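Local coordinates for protein xyloglucan-specific endo-beta-1,4-glucanase BoGH9A (Bacteroides ovatus, PDB 6DHT) that cleaves the beta-1,4-linked glucan backbone of xyloglucan at internal positions, releasing xyloglucan oligosaccharides, at residues I416-G429 against N466-A479. Residues are numbered along the deposited sequence; the frame is centred on the assembly and turned at random.
Sequences IEGAEQTPFHAPYG and NAYRNMDYILGRNA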
loop_
_atom_site.group_PDB
_atom_site.type_symbol
_atom_site.label_atom_id
_atom_site.label_comp_id
_atom_site.label_asym_id
_atom_site.label_seq_id
_atom_site.Cartn_x
_atom_site.Cartn_y
_atom_site.Cartn_z
ATOM N N ILE A 416 -9.229 -11.382 14.720
ATOM C CA ILE A 416 -8.235 -11.725 15.741
ATOM C C ILE A 416 -8.585 -13.011 16.483
ATOM O O ILE A 416 -7.784 -13.526 17.272
ATOM C CB ILE A 416 -7.992 -10.609 16.764
ATOM C CG1 ILE A 416 -9.238 -10.319 17.604
ATOM C CG2 ILE A 416 -7.516 -9.328 16.062
ATOM C CD1 ILE A 416 -8.978 -9.461 18.792
ATOM N N GLU A 417 -9.755 -13.554 16.188
ATOM C CA GLU A 417 -10.221 -14.749 16.880
ATOM C C GLU A 417 -9.244 -15.892 16.619
ATOM O O GLU A 417 -9.035 -16.274 15.477
ATOM C CB GLU A 417 -11.618 -15.117 16.397
ATOM C CG GLU A 417 -12.382 -16.019 17.341
ATOM C CD GLU A 417 -13.877 -16.004 17.062
ATOM O OE1 GLU A 417 -14.276 -16.186 15.888
ATOM O OE2 GLU A 417 -14.653 -15.791 18.020
ATOM N N GLY A 418 -8.617 -16.395 17.680
ATOM C CA GLY A 418 -7.762 -17.565 17.566
ATOM C C GLY A 418 -6.360 -17.272 17.073
ATOM O O GLY A 418 -5.565 -18.189 16.870
ATOM N N ALA A 419 -6.037 -16.002 16.883
ATOM C CA ALA A 419 -4.735 -15.639 16.328
ATOM C C ALA A 419 -3.568 -16.174 17.164
ATOM O O ALA A 419 -2.530 -16.492 16.610
ATOM C CB ALA A 419 -4.631 -14.116 16.148
ATOM N N GLU A 420 -3.732 -16.284 18.478
ATOM C CA GLU A 420 -2.637 -16.741 19.338
ATOM C C GLU A 420 -2.351 -18.238 19.255
ATOM O O GLU A 420 -1.324 -18.705 19.765
ATOM C CB GLU A 420 -2.908 -16.357 20.781
ATOM C CG GLU A 420 -2.785 -14.869 20.987
ATOM C CD GLU A 420 -2.891 -14.442 22.433
ATOM O OE1 GLU A 420 -3.221 -15.294 23.288
ATOM O OE2 GLU A 420 -2.642 -13.245 22.707
ATOM N N GLN A 421 -3.263 -18.983 18.638
ATOM C CA GLN A 421 -3.096 -20.425 18.473
ATOM C C GLN A 421 -2.641 -20.802 17.069
ATOM O O GLN A 421 -2.412 -21.986 16.771
ATOM C CB GLN A 421 -4.403 -21.161 18.784
ATOM C CG GLN A 421 -4.713 -21.303 20.256
ATOM C CD GLN A 421 -5.108 -20.011 20.889
ATOM O OE1 GLN A 421 -6.140 -19.431 20.547
ATOM N NE2 GLN A 421 -4.287 -19.533 21.815
ATOM N N THR A 422 -2.522 -19.821 16.177
ATOM C CA THR A 422 -2.067 -20.108 14.825
ATOM C C THR A 422 -0.584 -20.544 14.803
ATOM O O THR A 422 0.197 -20.132 15.662
ATOM C CB THR A 422 -2.277 -18.894 13.877
ATOM O OG1 THR A 422 -1.550 -17.760 14.364
ATOM C CG2 THR A 422 -3.762 -18.554 13.752
ATOM N N PRO A 423 -0.211 -21.355 13.814
ATOM C CA PRO A 423 1.191 -21.757 13.677
ATOM C C PRO A 423 2.178 -20.601 13.630
ATOM O O PRO A 423 3.214 -20.660 14.291
ATOM C CB PRO A 423 1.204 -22.548 12.370
ATOM C CG PRO A 423 -0.153 -23.123 12.273
ATOM C CD PRO A 423 -1.073 -22.062 12.859
ATOM N N PHE A 424 1.824 -19.516 12.933
ATOM C CA PHE A 424 2.752 -18.390 12.813
ATOM C C PHE A 424 2.374 -17.206 13.700
ATOM O O PHE A 424 2.971 -16.140 13.595
ATOM C CB PHE A 424 2.930 -18.002 11.346
ATOM C CG PHE A 424 3.767 -18.988 10.580
ATOM C CD1 PHE A 424 5.125 -19.050 10.792
ATOM C CD2 PHE A 424 3.197 -19.822 9.650
ATOM C CE1 PHE A 424 5.905 -19.976 10.132
ATOM C CE2 PHE A 424 3.983 -20.750 8.975
ATOM C CZ PHE A 424 5.333 -20.797 9.218
ATOM N N HIS A 425 1.433 -17.434 14.613
ATOM C CA HIS A 425 1.076 -16.478 15.653
ATOM C C HIS A 425 0.639 -15.110 15.071
ATOM O O HIS A 425 1.138 -14.066 15.481
ATOM C CB HIS A 425 2.223 -16.299 16.657
ATOM C CG HIS A 425 1.765 -15.969 18.041
ATOM N ND1 HIS A 425 1.245 -16.918 18.897
ATOM C CD2 HIS A 425 1.729 -14.796 18.718
ATOM C CE1 HIS A 425 0.913 -16.347 20.040
ATOM N NE2 HIS A 425 1.201 -15.059 19.961
ATOM N N ALA A 426 -0.252 -15.141 14.097
ATOM C CA ALA A 426 -0.783 -13.902 13.488
ATOM C C ALA A 426 -2.168 -14.137 12.949
ATOM O O ALA A 426 -2.521 -15.235 12.568
ATOM C CB ALA A 426 0.110 -13.392 12.351
ATOM N N PRO A 427 -2.977 -13.064 12.863
ATOM C CA PRO A 427 -4.298 -13.264 12.273
ATOM C C PRO A 427 -4.248 -13.730 10.825
ATOM O O PRO A 427 -5.088 -14.510 10.378
ATOM C CB PRO A 427 -4.933 -11.873 12.351
ATOM C CG PRO A 427 -4.173 -11.116 13.316
ATOM C CD PRO A 427 -2.822 -11.733 13.476
ATOM N N TYR A 428 -3.266 -13.224 10.088
ATOM C CA TYR A 428 -3.076 -13.577 8.696
ATOM C C TYR A 428 -2.191 -14.821 8.541
ATOM O O TYR A 428 -1.171 -14.944 9.208
ATOM C CB TYR A 428 -2.422 -12.403 7.953
ATOM C CG TYR A 428 -2.100 -12.766 6.522
ATOM C CD1 TYR A 428 -3.059 -12.683 5.519
ATOM C CD2 TYR A 428 -0.853 -13.263 6.161
ATOM C CE1 TYR A 428 -2.783 -13.036 4.218
ATOM C CE2 TYR A 428 -0.572 -13.623 4.861
ATOM C CZ TYR A 428 -1.541 -13.530 3.890
ATOM O OH TYR A 428 -1.275 -13.874 2.576
ATOM N N GLY A 429 -2.599 -15.732 7.661
ATOM C CA GLY A 429 -1.705 -16.763 7.154
ATOM C C GLY A 429 -2.076 -18.185 7.491
ATOM O O GLY A 429 -1.292 -19.070 7.197
ATOM N N ASN A 466 -2.166 -7.366 17.390
ATOM C CA ASN A 466 -2.403 -8.174 16.217
ATOM C C ASN A 466 -1.915 -7.536 14.901
ATOM O O ASN A 466 -1.520 -8.232 13.969
ATOM C CB ASN A 466 -3.871 -8.621 16.165
ATOM C CG ASN A 466 -4.120 -9.827 17.050
ATOM O OD1 ASN A 466 -3.834 -10.944 16.635
ATOM N ND2 ASN A 466 -4.646 -9.608 18.242
ATOM N N ALA A 467 -1.917 -6.203 14.842
ATOM C CA ALA A 467 -1.380 -5.505 13.689
ATOM C C ALA A 467 0.123 -5.741 13.589
ATOM O O ALA A 467 0.641 -6.008 12.506
ATOM C CB ALA A 467 -1.697 -4.034 13.759
ATOM N N TYR A 468 0.828 -5.681 14.711
ATOM C CA TYR A 468 2.270 -5.990 14.708
ATOM C C TYR A 468 2.533 -7.442 14.310
ATOM O O TYR A 468 3.509 -7.720 13.636
ATOM C CB TYR A 468 2.942 -5.683 16.056
ATOM C CG TYR A 468 3.159 -4.217 16.363
ATOM C CD1 TYR A 468 4.244 -3.513 15.823
ATOM C CD2 TYR A 468 2.359 -3.559 17.276
ATOM C CE1 TYR A 468 4.469 -2.170 16.140
ATOM C CE2 TYR A 468 2.569 -2.210 17.575
ATOM C CZ TYR A 468 3.636 -1.536 17.026
ATOM O OH TYR A 468 3.819 -0.203 17.360
ATOM N N ARG A 469 1.644 -8.352 14.696
ATOM C CA ARG A 469 1.824 -9.761 14.312
ATOM C C ARG A 469 1.807 -9.929 12.795
ATOM O O ARG A 469 2.605 -10.685 12.226
ATOM C CB ARG A 469 0.763 -10.659 14.950
ATOM C CG ARG A 469 0.894 -10.790 16.448
ATOM C CD ARG A 469 -0.275 -11.544 17.077
ATOM N NE ARG A 469 -0.135 -11.664 18.523
ATOM C CZ ARG A 469 -1.139 -11.963 19.347
ATOM N NH1 ARG A 469 -2.361 -12.179 18.877
ATOM N NH2 ARG A 469 -0.923 -12.056 20.642
ATOM N N ASN A 470 0.892 -9.242 12.119
ATOM C CA ASN A 470 0.817 -9.326 10.670
ATOM C C ASN A 470 2.044 -8.708 10.016
ATOM O O ASN A 470 2.519 -9.208 8.986
ATOM C CB ASN A 470 -0.452 -8.644 10.127
ATOM C CG ASN A 470 -1.647 -9.560 10.112
ATOM O OD1 ASN A 470 -1.628 -10.624 10.711
ATOM N ND2 ASN A 470 -2.723 -9.127 9.461
ATOM N N MET A 471 2.558 -7.624 10.592
ATOM C CA MET A 471 3.831 -7.086 10.112
ATOM C C MET A 471 4.988 -8.098 10.277
ATOM O O MET A 471 5.800 -8.259 9.361
ATOM C CB MET A 471 4.163 -5.722 10.757
ATOM C CG MET A 471 5.450 -5.114 10.238
ATOM S SD MET A 471 5.429 -4.795 8.428
ATOM C CE MET A 471 4.508 -3.304 8.500
ATOM N N ASP A 472 5.060 -8.768 11.422
ATOM C CA ASP A 472 6.090 -9.778 11.627
ATOM C C ASP A 472 6.021 -10.835 10.524
ATOM O O ASP A 472 7.064 -11.339 10.072
ATOM C CB ASP A 472 5.890 -10.461 12.970
ATOM C CG ASP A 472 6.428 -9.661 14.151
ATOM O OD1 ASP A 472 6.780 -8.468 14.051
ATOM O OD2 ASP A 472 6.517 -10.256 15.249
ATOM N N TYR A 473 4.810 -11.206 10.125
ATOM C CA TYR A 473 4.624 -12.204 9.075
ATOM C C TYR A 473 5.317 -11.777 7.787
ATOM O O TYR A 473 6.082 -12.562 7.198
ATOM C CB TYR A 473 3.129 -12.499 8.801
ATOM C CG TYR A 473 2.906 -13.642 7.843
ATOM C CD1 TYR A 473 3.025 -13.462 6.482
ATOM C CD2 TYR A 473 2.614 -14.906 8.311
ATOM C CE1 TYR A 473 2.860 -14.503 5.591
ATOM C CE2 TYR A 473 2.436 -15.949 7.430
ATOM C CZ TYR A 473 2.549 -15.740 6.080
ATOM O OH TYR A 473 2.398 -16.803 5.197
ATOM N N ILE A 474 5.071 -10.578 7.277
ATOM C CA ILE A 474 5.717 -10.241 6.021
ATOM C C ILE A 474 7.207 -10.013 6.154
ATOM O O ILE A 474 7.902 -10.082 5.133
ATOM C CB ILE A 474 5.097 -9.062 5.277
ATOM C CG1 ILE A 474 5.379 -7.787 6.020
ATOM C CG2 ILE A 474 3.574 -9.283 4.978
ATOM C CD1 ILE A 474 5.324 -6.603 5.109
ATOM N N LEU A 475 7.696 -9.735 7.363
ATOM C CA LEU A 475 9.114 -9.481 7.581
ATOM C C LEU A 475 9.937 -10.742 7.898
ATOM O O LEU A 475 11.117 -10.640 8.224
ATOM C CB LEU A 475 9.306 -8.379 8.631
ATOM C CG LEU A 475 8.693 -7.032 8.253
ATOM C CD1 LEU A 475 8.850 -6.105 9.436
ATOM C CD2 LEU A 475 9.321 -6.465 6.997
ATOM N N GLY A 476 9.304 -11.902 7.801
ATOM C CA GLY A 476 10.045 -13.160 7.858
ATOM C C GLY A 476 9.393 -14.280 8.639
ATOM O O GLY A 476 9.829 -15.448 8.532
ATOM N N ARG A 477 8.416 -13.981 9.473
ATOM C CA ARG A 477 7.818 -15.016 10.305
ATOM C C ARG A 477 6.722 -15.730 9.532
ATOM O O ARG A 477 5.532 -15.515 9.781
ATOM C CB ARG A 477 7.309 -14.458 11.632
ATOM C CG ARG A 477 6.968 -15.582 12.586
ATOM C CD ARG A 477 6.669 -15.077 13.945
ATOM N NE ARG A 477 5.357 -14.446 13.977
ATOM C CZ ARG A 477 5.015 -13.474 14.805
ATOM N NH1 ARG A 477 5.914 -12.980 15.630
ATOM N NH2 ARG A 477 3.794 -12.955 14.761
ATOM N N ASN A 478 7.126 -16.590 8.594
ATOM C CA ASN A 478 6.200 -17.168 7.641
ATOM C C ASN A 478 6.740 -18.501 7.080
ATOM O O ASN A 478 7.835 -18.952 7.465
ATOM C CB ASN A 478 5.923 -16.141 6.525
ATOM C CG ASN A 478 7.178 -15.794 5.745
ATOM O OD1 ASN A 478 7.875 -16.692 5.257
ATOM N ND2 ASN A 478 7.502 -14.512 5.649
ATOM N N ALA A 479 5.986 -19.096 6.169
ATOM C CA ALA A 479 6.294 -20.440 5.665
ATOM C C ALA A 479 7.482 -20.531 4.715
ATOM O O ALA A 479 7.971 -21.644 4.478
ATOM C CB ALA A 479 5.088 -20.988 4.989
HETATM O O HOH W 1 1.330 -18.944 6.397
#
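Y428 drives the edge of its ring into the face of Y473, a T-shaped pair with centroids 5.1 Å apart and planes at 85°. Y473 gets there with CG anti to its backbone N (chi1 -173°), and N478 CB sits over the rim of the opposite face; a water links Y473 OH to G429 O. One turn back along the helix, N470 OD1 accepts the backbone N-H of Y428 at 3.1 Å, while N470 ND2 hydrogen-bonds to Q447. F424 lays a ring face over N478, whose CA makes a CH-pi contact 3.9 Å from the centroid. R477, its chain bent at chi3, donates a bent hydrogen bond from NE to F424 O (3.0 Å), the oxygen lying off the guanidinium plane. At the other end, R469 runs extended past H425, its guanidinium turned 71° from the imidazole. NH2 forms a salt bridge to E420 OE2 (2.9 Å), on its anti side, and NE a second one to E30; NH1 donates to N466 OD1 from above the carbonyl plane. A leucine in place of R469 would probably leave E420 and E30 without their shared cation and N466 OD1 without its NH1 donor. In the glycosyl hydrolase family 9 domain, this loop between helices 395-416 and 439-458 packs on helix 461-474, with strand 32-35 of the Ig-like domain touching F424, H425 and R477.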